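Local structure of 336aa long hypothetical dTDP-glucose 4,6-dehydratase (Pyrococcus horikoshii, 2HUN) at residues 238-243 with 285-290. The protein probably acts as an NAD-dependent dTDP-glucose 4,6-dehydratase, a lyase that removes water from the nucleotide sugar. Sequence-based numbering, arbitrary orientation.
Sequences EIYNIS and SWKITR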
ATOM      1  N   GLU A 238     -13.541  -6.739  -2.718  1.00 23.49           N
ATOM      2  CA  GLU A 238     -12.955  -7.998  -2.253  1.00 25.12           C
ATOM      3  C   GLU A 238     -11.642  -8.393  -2.930  1.00 24.73           C
ATOM      4  O   GLU A 238     -11.447  -8.176  -4.125  1.00 22.93           O
ATOM      5  CB  GLU A 238     -13.939  -9.156  -2.445  1.00 23.40           C
ATOM      6  CG  GLU A 238     -15.238  -9.067  -1.661  1.00 28.73           C
ATOM      7  CD  GLU A 238     -15.030  -9.109  -0.157  1.00 31.81           C
ATOM      8  OE1 GLU A 238     -13.949  -9.547   0.285  1.00 34.30           O
ATOM      9  OE2 GLU A 238     -15.956  -8.716   0.585  1.00 34.51           O
ATOM     10  N   ILE A 239     -10.747  -8.987  -2.145  1.00 23.04           N
ATOM     11  CA  ILE A 239      -9.476  -9.467  -2.659  1.00 21.63           C
ATOM     12  C   ILE A 239      -9.603 -10.987  -2.793  1.00 22.17           C
ATOM     13  O   ILE A 239     -10.212 -11.650  -1.938  1.00 19.93           O
ATOM     14  CB  ILE A 239      -8.308  -9.133  -1.703  1.00 23.28           C
ATOM     15  CG1 ILE A 239      -8.186  -7.614  -1.538  1.00 19.56           C
ATOM     16  CG2 ILE A 239      -6.998  -9.708  -2.254  1.00 19.41           C
ATOM     17  CD1 ILE A 239      -7.026  -7.190  -0.654  1.00 21.33           C
ATOM     18  N   TYR A 240      -9.042 -11.533  -3.868  1.00 20.60           N
ATOM     19  CA  TYR A 240      -9.100 -12.964  -4.119  1.00 20.64           C
ATOM     20  C   TYR A 240      -7.715 -13.568  -4.363  1.00 23.06           C
ATOM     21  O   TYR A 240      -7.069 -13.267  -5.368  1.00 22.89           O
ATOM     22  CB  TYR A 240      -9.990 -13.253  -5.342  1.00 20.53           C
ATOM     23  CG  TYR A 240     -11.459 -12.947  -5.151  1.00 19.72           C
ATOM     24  CD1 TYR A 240     -12.307 -13.852  -4.505  1.00 18.29           C
ATOM     25  CD2 TYR A 240     -12.002 -11.748  -5.618  1.00 18.66           C
ATOM     26  CE1 TYR A 240     -13.669 -13.567  -4.332  1.00 20.45           C
ATOM     27  CE2 TYR A 240     -13.350 -11.456  -5.449  1.00 20.00           C
ATOM     28  CZ  TYR A 240     -14.178 -12.365  -4.811  1.00 20.19           C
ATOM     29  OH  TYR A 240     -15.509 -12.070  -4.670  1.00 20.86           O
ATOM     30  N   ASN A 241      -7.259 -14.413  -3.440  1.00 23.32           N
ATOM     31  CA  ASN A 241      -5.968 -15.078  -3.592  1.00 22.05           C
ATOM     32  C   ASN A 241      -6.194 -16.175  -4.621  1.00 20.31           C
ATOM     33  O   ASN A 241      -7.264 -16.776  -4.659  1.00 18.23           O
ATOM     34  CB  ASN A 241      -5.506 -15.763  -2.294  1.00 21.90           C
ATOM     35  CG  ASN A 241      -4.864 -14.814  -1.300  1.00 22.79           C
ATOM     36  OD1 ASN A 241      -4.415 -13.712  -1.642  1.00 22.23           O
ATOM     37  ND2 ASN A 241      -4.790 -15.258  -0.052  1.00 18.20           N
ATOM     38  N   ILE A 242      -5.181 -16.453  -5.432  1.00 20.46           N
ATOM     39  CA  ILE A 242      -5.271 -17.502  -6.447  1.00 20.63           C
ATOM     40  C   ILE A 242      -4.002 -18.346  -6.365  1.00 22.02           C
ATOM     41  O   ILE A 242      -2.903 -17.847  -6.616  1.00 21.31           O
ATOM     42  CB  ILE A 242      -5.377 -16.912  -7.872  1.00 19.88           C
ATOM     43  CG1 ILE A 242      -6.557 -15.934  -7.954  1.00 18.64           C
ATOM     44  CG2 ILE A 242      -5.558 -18.037  -8.881  1.00 19.91           C
ATOM     45  CD1 ILE A 242      -6.647 -15.177  -9.279  1.00 19.30           C
ATOM     46  N   SER A 243      -4.168 -19.618  -6.008  1.00 22.39           N
ATOM     47  CA  SER A 243      -3.055 -20.546  -5.873  1.00 25.38           C
ATOM     48  C   SER A 243      -3.496 -21.969  -6.189  1.00 25.19           C
ATOM     49  O   SER A 243      -4.641 -22.355  -5.942  1.00 26.78           O
ATOM     50  CB  SER A 243      -2.476 -20.490  -4.452  1.00 25.47           C
ATOM     51  OG  SER A 243      -3.437 -20.899  -3.491  1.00 28.57           O
ATOM     52  N   SER A 285      -5.990 -19.939  -0.908  1.00 22.87           N
ATOM     53  CA  SER A 285      -7.014 -19.537  -1.873  1.00 25.36           C
ATOM     54  C   SER A 285      -8.394 -20.153  -1.621  1.00 24.97           C
ATOM     55  O   SER A 285      -9.127 -20.463  -2.561  1.00 26.08           O
ATOM     56  CB  SER A 285      -6.556 -19.858  -3.303  1.00 27.28           C
ATOM     57  OG  SER A 285      -6.196 -21.221  -3.434  1.00 32.43           O
ATOM     58  N   TRP A 286      -8.753 -20.315  -0.354  1.00 24.23           N
ATOM     59  CA  TRP A 286     -10.057 -20.878  -0.007  1.00 25.57           C
ATOM     60  C   TRP A 286     -11.215 -19.931  -0.347  1.00 24.87           C
ATOM     61  O   TRP A 286     -12.291 -20.375  -0.749  1.00 24.22           O
ATOM     62  CB  TRP A 286     -10.112 -21.211   1.485  1.00 25.09           C
ATOM     63  CG  TRP A 286     -11.468 -21.631   1.930  1.00 25.81           C
ATOM     64  CD1 TRP A 286     -12.292 -20.965   2.794  1.00 25.85           C
ATOM     65  CD2 TRP A 286     -12.187 -22.796   1.506  1.00 26.42           C
ATOM     66  NE1 TRP A 286     -13.481 -21.644   2.933  1.00 26.10           N
ATOM     67  CE2 TRP A 286     -13.444 -22.771   2.153  1.00 26.56           C
ATOM     68  CE3 TRP A 286     -11.893 -23.861   0.639  1.00 26.35           C
ATOM     69  CZ2 TRP A 286     -14.412 -23.771   1.960  1.00 25.56           C
ATOM     70  CZ3 TRP A 286     -12.857 -24.857   0.448  1.00 26.44           C
ATOM     71  CH2 TRP A 286     -14.100 -24.801   1.107  1.00 23.92           C
ATOM     72  N   LYS A 287     -10.996 -18.631  -0.188  1.00 23.98           N
ATOM     73  CA  LYS A 287     -12.041 -17.646  -0.461  1.00 24.50           C
ATOM     74  C   LYS A 287     -12.627 -17.780  -1.864  1.00 23.45           C
ATOM     75  O   LYS A 287     -13.838 -17.905  -2.033  1.00 23.00           O
ATOM     76  CB  LYS A 287     -11.487 -16.233  -0.261  1.00 24.41           C
ATOM     77  CG  LYS A 287     -12.498 -15.102  -0.453  1.00 26.67           C
ATOM     78  CD  LYS A 287     -11.861 -13.770  -0.073  1.00 28.19           C
ATOM     79  CE  LYS A 287     -12.812 -12.605  -0.232  1.00 31.13           C
ATOM     80  NZ  LYS A 287     -12.147 -11.325   0.157  1.00 27.02           N
ATOM     81  N   ILE A 288     -11.760 -17.769  -2.871  1.00 23.30           N
ATOM     82  CA  ILE A 288     -12.216 -17.879  -4.243  1.00 22.06           C
ATOM     83  C   ILE A 288     -12.822 -19.254  -4.503  1.00 22.64           C
ATOM     84  O   ILE A 288     -13.754 -19.391  -5.298  1.00 22.02           O
ATOM     85  CB  ILE A 288     -11.060 -17.568  -5.238  1.00 22.98           C
ATOM     86  CG1 ILE A 288     -11.642 -17.270  -6.621  1.00 22.22           C
ATOM     87  CG2 ILE A 288     -10.068 -18.730  -5.294  1.00 19.89           C
ATOM     88  CD1 ILE A 288     -10.611 -16.791  -7.633  1.00 20.95           C
ATOM     89  N   THR A 289     -12.315 -20.275  -3.823  1.00 22.60           N
ATOM     90  CA  THR A 289     -12.859 -21.615  -3.996  1.00 21.70           C
ATOM     91  C   THR A 289     -14.299 -21.640  -3.500  1.00 20.38           C
ATOM     92  O   THR A 289     -15.210 -22.052  -4.218  1.00 22.11           O
ATOM     93  CB  THR A 289     -12.057 -22.666  -3.193  1.00 23.41           C
ATOM     94  OG1 THR A 289     -10.694 -22.662  -3.624  1.00 26.92           O
ATOM     95  CG2 THR A 289     -12.650 -24.052  -3.391  1.00 23.17           C
ATOM     96  N   ARG A 290     -14.488 -21.179  -2.268  1.00 21.10           N
ATOM     97  CA  ARG A 290     -15.791 -21.140  -1.608  1.00 20.70           C
ATOM     98  C   ARG A 290     -16.828 -20.265  -2.304  1.00 21.05           C
ATOM     99  O   ARG A 290     -17.948 -20.705  -2.555  1.00 21.45           O
ATOM    100  CB  ARG A 290     -15.621 -20.642  -0.162  1.00 21.36           C
ATOM    101  CG  ARG A 290     -16.909 -20.614   0.692  1.00 22.26           C
ATOM    102  CD  ARG A 290     -16.725 -19.708   1.925  1.00 20.11           C
ATOM    103  NE  ARG A 290     -16.402 -18.339   1.519  1.00 21.42           N
ATOM    104  CZ  ARG A 290     -15.474 -17.573   2.084  1.00 22.26           C
ATOM    105  NH1 ARG A 290     -14.753 -18.024   3.109  1.00 20.29           N
ATOM    106  NH2 ARG A 290     -15.237 -16.361   1.597  1.00 23.23           N
TER
HETATM  107  O   HOH W   1      -8.985 -17.145  -2.443  1.00 24.83           O
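Lys287 reaches from the first turn of helix 286-292 across to Glu238 and Ile239, its chain fully extended, CG anti to the backbone N (chi1 -177°). Its NZ forms a short salt bridge with Glu238 OE1 at 2.5 Å, meeting the anti side of the carboxylate, and a hydrogen bond with Ile239 O at 2.9 Å, in the carbonyl plane on a lone pair. Lys287 CG lies 4.2 Å from Tyr240 CD1, oblique to the ring. An alanine here would probably leave Glu238 and the Ile239 carbonyl without this shared partner and open a gap beside the Tyr240 ring. Ile288, next along the helix, sets its CB 4.0 Å from Tyr240 CD1, while its CD1 lies 4.2 Å from Ile242 CG1. A water bridges the segments, donating to Asn241 O and accepting from Ile288 N. Ser243 OG and Ser285 OG hydrogen-bond at 2.8 Å, and Ser243 OG also bonds Leu283 O. Further out, Tyr131 OH holds Asn241 OD1 and Asp284 O its ND2, Glu235 N bonds Tyr240 OH, and Val230 of helix 220-233 touches both Tyr240 and Ile288. The axes of segments 239-242 and 286-290 cross at -102°, the helix packing against a parallel strand paired with strand 172-182 in the Rossmann-type sheet that carries NAD.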